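Local coordinates for macrophage migration inhibitory factor-like protein (Leishmania major, PDB 3FWT), which is of unknown function but belongs to the macrophage migration inhibitory factor family of small alpha/beta proteins, and assembles as a trimer, at residues Thr26-Leu32 with Phe63-Ile69; Phe71-Ala76 with Glu114-Val118. All blocks are in the same frame, centred on the assembly; numbering follows the deposited sequence.

Interaction 1 of 2, residues Thr26-Leu32 with Phe63-Ile69; sequences TIVSVSL and FSDKTPI
Phe63 lies alongside Thr26, both side chains pointing the same way from neighbouring parallel strands, with CD2 of the ring 3.8 Å from Thr26 CB. Leu32 CD1 meets Phe63 at CB and CD2, while helix 34-52 packs on the ring through Leu40 and Tyr44, the latter also bonded to Thr26 OG1. Ser64 supplies the strand pairing: its N gives a hydrogen bond to Thr26 O and its O takes one from Val28 N, while its hydroxyl turns to Gln25. Beyond the end of strand 60-64, the Asp65 side chain takes over. With chi1 at 75°, its carboxylate stands between its own backbone N and carbonyl carbon, and OD2 receives Leu32 N at 2.8 Å on the anti lone pair, nearly straight at 172°. Lys66, its chain bent at its last two torsions, brings NZ to the same oxygen from above the carboxylate plane, 3.2 Å from Asp65 OD2, so a backbone N-H and a salt bridge share one atom. Lys66 N bonds to Val30 O, and Thr67 N to Val28 O at 2.8 Å. The methyl of Thr67 presses tightly on Ile27, CG2 to CG2 at 3.5 Å. Ile69 then lays CD1 against Ile27 O, and a water bridges its carbonyl to Ser29 OG, which also bonds to Ala78 N. The Ser64 bonds pair strands 22-28 and 60-64, the loop bonds extend that pairing past the strand ends, and with helix 34-52 as the crossover the strands form a beta-alpha-beta unit of the MIF fold.

Interaction 2 of 2, residues Phe71-Ala76 with Glu114-Val118; sequences FQGSTA and ERIYV
Phe71 opens a type I' beta turn, Phe71 to Ser74, whose carbonyls receive the guanidinium of Arg115 in this MIF-fold subunit. Its O takes Arg115 NH1 at 3.2 Å, lying in the guanidinium plane, while Ser74 N reaches that oxygen from the opposite face of the carbonyl. With CG anti to the backbone N (chi1 -176°), the ring runs past the arginine in the opposite direction, CD2 over one guanidinium face and the two planes 52° apart. Farther out, CE2 puts the ring edge 3.3 Å from Glu114 O, an oxygen that accepts a hydrogen bond from Trp128 NE1 of the second subunit. CE1 meets the phenol of Tyr117, 3.5 Å from its OH, the rings inclined at 66°. Gln72 lays CG over the centre of the Phe71 ring, and its OE1 is joined to Arg115 NH1 by a water that donates to the amide and accepts from the arginine. Ser74 O accepts Arg115 NH2 from above its carbonyl plane, across from the turn's own Phe71 N. Its side chain lies over the guanidinium face opposite Phe71 and makes an ST turn, OG accepting from Ala76 N. Ala76 sets CB over that same face. The arginine reaches all this by a bend at chi3, which turns the guanidinium out of line with the rest of the chain, and NE adds a bond to Pro77 O. Backbone carbonyls of Phe71, Ser74, Ala76 and Pro77 accept from it and would be expected to stabilise its positive charge. At the far end of the segment, Ala76 O receives Arg115 NH2 at 2.8 Å and, weakly, NE at 3.3 Å.

The two contacts follow one another along the chain: interaction 1 closes at Ile69, and interaction 2 opens at Phe71, on the far side of the short strand 69-70. Their centres are about 12 Å apart, on the same side of the chain's centre, and both reach the same mixed sheet. Interaction 1 lies on strands 60-64 and 22-28, and interaction 2 joins the 71-76 loop to the start of strand 116-128; strand 79-85 runs between 22-28 and 116-128 and packs against both. They meet where Thr75 CG2 packs on Ile69 O. Ile69 and Tyr117 each pair with the second subunit, so antiparallel pairing carries the sheet across the interface at both places.

Interaction 1 of 2, residues Thr26-Leu32 with Phe63-Ile69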
loop_
_atom_site.group_PDB
_atom_site.type_symbol
_atom_site.label_atom_id
_atom_site.label_comp_id
_atom_site.label_asym_id
_atom_site.label_seq_id
_atom_site.Cartn_x
_atom_site.Cartn_y
_atom_site.Cartn_z
ATOM N N THR A 26 -1.888 -7.428 -4.796
ATOM C CA THR A 26 -1.428 -8.714 -4.375
ATOM C C THR A 26 0.089 -8.567 -4.359
ATOM O O THR A 26 0.667 -8.334 -5.395
ATOM C CB THR A 26 -1.809 -9.814 -5.401
ATOM O OG1 THR A 26 -3.239 -10.010 -5.405
ATOM C CG2 THR A 26 -1.153 -11.153 -5.046
ATOM N N ILE A 27 0.682 -8.802 -3.202
ATOM C CA ILE A 27 2.146 -8.811 -2.956
ATOM C C ILE A 27 2.531 -10.267 -2.605
ATOM O O ILE A 27 2.060 -10.813 -1.588
ATOM C CB ILE A 27 2.539 -7.840 -1.862
ATOM C CG1 ILE A 27 1.885 -6.472 -2.093
ATOM C CG2 ILE A 27 4.116 -7.800 -1.642
ATOM C CD1 ILE A 27 2.353 -5.385 -1.042
ATOM N N VAL A 28 3.384 -10.843 -3.452
ATOM C CA VAL A 28 3.833 -12.228 -3.309
ATOM C C VAL A 28 5.342 -12.350 -3.434
ATOM O O VAL A 28 5.974 -11.592 -4.163
ATOM C CB VAL A 28 3.088 -13.192 -4.236
ATOM C CG1 VAL A 28 1.598 -13.036 -3.986
ATOM C CG2 VAL A 28 3.306 -12.971 -5.768
ATOM N N SER A 29 5.921 -13.271 -2.645
ATOM C CA SER A 29 7.373 -13.504 -2.721
ATOM C C SER A 29 7.794 -14.432 -3.860
ATOM O O SER A 29 8.961 -14.428 -4.241
ATOM C CB SER A 29 7.898 -14.042 -1.418
ATOM O OG SER A 29 7.092 -15.143 -1.020
ATOM N N VAL A 30 6.847 -15.161 -4.447
ATOM C CA VAL A 30 7.087 -15.958 -5.653
ATOM C C VAL A 30 7.024 -15.137 -6.959
ATOM O O VAL A 30 6.569 -14.010 -6.981
ATOM C CB VAL A 30 6.022 -17.068 -5.801
ATOM C CG1 VAL A 30 5.822 -17.820 -4.525
ATOM C CG2 VAL A 30 4.637 -16.464 -6.207
ATOM N N SER A 31 7.470 -15.735 -8.058
ATOM C CA SER A 31 7.410 -15.088 -9.339
ATOM C C SER A 31 6.079 -15.448 -9.985
ATOM O O SER A 31 5.612 -16.570 -9.823
ATOM C CB SER A 31 8.597 -15.587 -10.177
ATOM O OG SER A 31 8.520 -15.161 -11.510
ATOM N N LEU A 32 5.426 -14.524 -10.669
ATOM C CA LEU A 32 4.134 -14.852 -11.274
ATOM C C LEU A 32 4.392 -14.709 -12.757
ATOM O O LEU A 32 5.296 -13.968 -13.152
ATOM C CB LEU A 32 3.066 -13.836 -10.858
ATOM C CG LEU A 32 2.689 -13.840 -9.415
ATOM C CD1 LEU A 32 1.725 -12.600 -9.174
ATOM C CD2 LEU A 32 2.050 -15.122 -9.121
ATOM N N PHE A 63 -0.297 -6.567 -9.345
ATOM C CA PHE A 63 0.499 -7.728 -8.898
ATOM C C PHE A 63 1.935 -7.314 -8.687
ATOM O O PHE A 63 2.664 -7.034 -9.685
ATOM C CB PHE A 63 0.410 -8.910 -9.876
ATOM C CG PHE A 63 -1.003 -9.391 -10.071
ATOM C CD1 PHE A 63 -1.789 -8.850 -11.073
ATOM C CD2 PHE A 63 -1.548 -10.282 -9.160
ATOM C CE1 PHE A 63 -3.110 -9.226 -11.208
ATOM C CE2 PHE A 63 -2.831 -10.732 -9.288
ATOM C CZ PHE A 63 -3.648 -10.181 -10.329
ATOM N N SER A 64 2.332 -7.279 -7.422
ATOM C CA SER A 64 3.748 -7.083 -7.113
ATOM C C SER A 64 4.361 -8.425 -6.745
ATOM O O SER A 64 4.345 -8.787 -5.581
ATOM C CB SER A 64 3.854 -6.125 -5.941
ATOM O OG SER A 64 3.112 -4.924 -6.254
ATOM N N ASP A 65 5.010 -9.088 -7.702
ATOM C CA ASP A 65 5.613 -10.420 -7.437
ATOM C C ASP A 65 7.083 -10.298 -7.033
ATOM O O ASP A 65 7.589 -9.162 -6.920
ATOM C CB ASP A 65 5.412 -11.382 -8.644
ATOM C CG ASP A 65 6.318 -11.075 -9.841
ATOM O OD1 ASP A 65 6.865 -9.956 -9.882
ATOM O OD2 ASP A 65 6.461 -11.973 -10.713
ATOM N N LYS A 66 7.730 -11.416 -6.717
ATOM C CA LYS A 66 9.124 -11.379 -6.330
ATOM C C LYS A 66 9.402 -10.410 -5.182
ATOM O O LYS A 66 10.484 -9.824 -5.116
ATOM C CB LYS A 66 9.985 -11.011 -7.559
ATOM C CG LYS A 66 9.880 -12.049 -8.655
ATOM C CD LYS A 66 11.014 -11.769 -9.612
ATOM C CE LYS A 66 10.564 -10.830 -10.669
ATOM N NZ LYS A 66 9.613 -11.698 -11.391
ATOM N N THR A 67 8.446 -10.205 -4.277
ATOM C CA THR A 67 8.680 -9.210 -3.191
ATOM C C THR A 67 8.972 -10.060 -1.965
ATOM O O THR A 67 8.108 -10.832 -1.523
ATOM C CB THR A 67 7.428 -8.392 -3.001
ATOM O OG1 THR A 67 7.191 -7.658 -4.238
ATOM C CG2 THR A 67 7.573 -7.346 -1.825
ATOM N N PRO A 68 10.206 -9.998 -1.434
ATOM C CA PRO A 68 10.415 -10.861 -0.270
ATOM C C PRO A 68 9.464 -10.564 0.912
ATOM O O PRO A 68 9.160 -9.436 1.190
ATOM C CB PRO A 68 11.894 -10.589 0.106
ATOM C CG PRO A 68 12.490 -10.217 -1.213
ATOM C CD PRO A 68 11.447 -9.366 -1.897
ATOM N N ILE A 69 8.971 -11.624 1.577
ATOM C CA ILE A 69 8.084 -11.461 2.694
ATOM C C ILE A 69 8.590 -12.373 3.796
ATOM O O ILE A 69 8.809 -13.572 3.584
ATOM C CB ILE A 69 6.615 -11.851 2.379
ATOM C CG1 ILE A 69 6.012 -10.788 1.386
ATOM C CG2 ILE A 69 5.732 -11.894 3.741
ATOM C CD1 ILE A 69 4.688 -11.269 0.719
HETATM O O HOH W 1 7.834 -15.130 1.630
#

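Interaction 2 of 2, residues Phe71-Ala76 with Glu114-Val118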
loop_
_atom_site.group_PDB
_atom_site.type_symbol
_atom_site.label_atom_id
_atom_site.label_comp_id
_atom_site.label_asym_id
_atom_site.label_seq_id
_atom_site.Cartn_x
_atom_site.Cartn_y
_atom_site.Cartn_z
ATOM N N PHE A 71 7.707 -14.206 7.528
ATOM C CA PHE A 71 6.520 -14.472 8.391
ATOM C C PHE A 71 6.778 -15.720 9.208
ATOM O O PHE A 71 7.212 -16.658 8.657
ATOM C CB PHE A 71 5.275 -14.693 7.526
ATOM C CG PHE A 71 4.024 -14.883 8.286
ATOM C CD1 PHE A 71 3.602 -13.957 9.260
ATOM C CD2 PHE A 71 3.200 -15.990 7.986
ATOM C CE1 PHE A 71 2.353 -14.165 9.987
ATOM C CE2 PHE A 71 1.995 -16.176 8.667
ATOM C CZ PHE A 71 1.570 -15.249 9.661
ATOM N N GLN A 72 6.486 -15.668 10.508
ATOM C CA GLN A 72 6.806 -16.758 11.439
ATOM C C GLN A 72 8.265 -17.209 11.318
ATOM O O GLN A 72 8.528 -18.399 11.298
ATOM C CB GLN A 72 5.861 -17.906 11.151
ATOM C CG GLN A 72 4.451 -17.354 11.383
ATOM C CD GLN A 72 3.376 -18.365 11.483
ATOM O OE1 GLN A 72 3.231 -19.264 10.631
ATOM N NE2 GLN A 72 2.553 -18.198 12.501
ATOM N N GLY A 73 9.183 -16.275 11.148
ATOM C CA GLY A 73 10.614 -16.668 11.034
ATOM C C GLY A 73 11.021 -17.378 9.767
ATOM O O GLY A 73 12.098 -17.969 9.696
ATOM N N SER A 74 10.172 -17.339 8.746
ATOM C CA SER A 74 10.487 -18.031 7.551
ATOM C C SER A 74 10.298 -17.055 6.364
ATOM O O SER A 74 9.369 -16.298 6.381
ATOM C CB SER A 74 9.444 -19.145 7.367
ATOM O OG SER A 74 9.744 -19.804 6.195
ATOM N N THR A 75 11.161 -17.134 5.361
ATOM C CA THR A 75 10.876 -16.531 4.066
ATOM C C THR A 75 10.368 -17.479 2.987
ATOM O O THR A 75 10.442 -17.146 1.814
ATOM C CB THR A 75 12.056 -15.637 3.634
ATOM O OG1 THR A 75 13.248 -16.382 3.771
ATOM C CG2 THR A 75 12.113 -14.447 4.584
ATOM N N ALA A 76 9.784 -18.645 3.352
ATOM C CA ALA A 76 9.099 -19.438 2.333
ATOM C C ALA A 76 7.960 -18.597 1.760
ATOM O O ALA A 76 7.549 -17.642 2.428
ATOM C CB ALA A 76 8.540 -20.769 2.942
ATOM N N GLU A 114 -2.100 -20.686 5.438
ATOM C CA GLU A 114 -1.529 -20.172 6.688
ATOM C C GLU A 114 -0.433 -19.115 6.491
ATOM O O GLU A 114 0.041 -18.514 7.479
ATOM C CB GLU A 114 -1.031 -21.272 7.654
ATOM C CG GLU A 114 0.041 -22.238 7.016
ATOM C CD GLU A 114 -0.593 -23.382 6.163
ATOM O OE1 GLU A 114 0.118 -24.400 5.895
ATOM O OE2 GLU A 114 -1.794 -23.273 5.762
ATOM N N ARG A 115 -0.040 -18.878 5.247
ATOM C CA ARG A 115 0.925 -17.755 5.000
ATOM C C ARG A 115 0.299 -16.727 4.078
ATOM O O ARG A 115 1.004 -16.078 3.286
ATOM C CB ARG A 115 2.193 -18.352 4.342
ATOM C CG ARG A 115 2.932 -19.369 5.325
ATOM C CD ARG A 115 4.180 -19.952 4.670
ATOM N NE ARG A 115 5.203 -18.914 4.440
ATOM C CZ ARG A 115 5.915 -18.298 5.390
ATOM N NH1 ARG A 115 5.821 -18.672 6.629
ATOM N NH2 ARG A 115 6.834 -17.347 5.082
ATOM N N ILE A 116 -1.022 -16.549 4.176
ATOM C CA ILE A 116 -1.691 -15.537 3.319
ATOM C C ILE A 116 -2.398 -14.535 4.232
ATOM O O ILE A 116 -3.209 -14.952 5.097
ATOM C CB ILE A 116 -2.749 -16.163 2.359
ATOM C CG1 ILE A 116 -2.073 -17.074 1.322
ATOM C CG2 ILE A 116 -3.513 -15.042 1.617
ATOM C CD1 ILE A 116 -3.147 -17.971 0.515
ATOM N N TYR A 117 -2.075 -13.249 4.122
ATOM C CA TYR A 117 -2.795 -12.198 4.886
ATOM C C TYR A 117 -3.683 -11.417 3.914
ATOM O O TYR A 117 -3.263 -11.088 2.772
ATOM C CB TYR A 117 -1.818 -11.243 5.571
ATOM C CG TYR A 117 -1.457 -11.543 6.997
ATOM C CD1 TYR A 117 -1.730 -12.772 7.561
ATOM C CD2 TYR A 117 -0.772 -10.601 7.755
ATOM C CE1 TYR A 117 -1.419 -13.030 8.845
ATOM C CE2 TYR A 117 -0.451 -10.824 9.057
ATOM C CZ TYR A 117 -0.769 -12.046 9.587
ATOM O OH TYR A 117 -0.471 -12.275 10.865
ATOM N N VAL A 118 -4.938 -11.167 4.287
ATOM C CA VAL A 118 -5.807 -10.283 3.464
ATOM C C VAL A 118 -6.339 -9.152 4.364
ATOM O O VAL A 118 -6.857 -9.448 5.467
ATOM C CB VAL A 118 -6.959 -11.032 2.808
ATOM C CG1 VAL A 118 -7.734 -10.119 1.743
ATOM C CG2 VAL A 118 -6.421 -12.286 2.105
HETATM O O HOH W 2 4.504 -20.431 8.386
#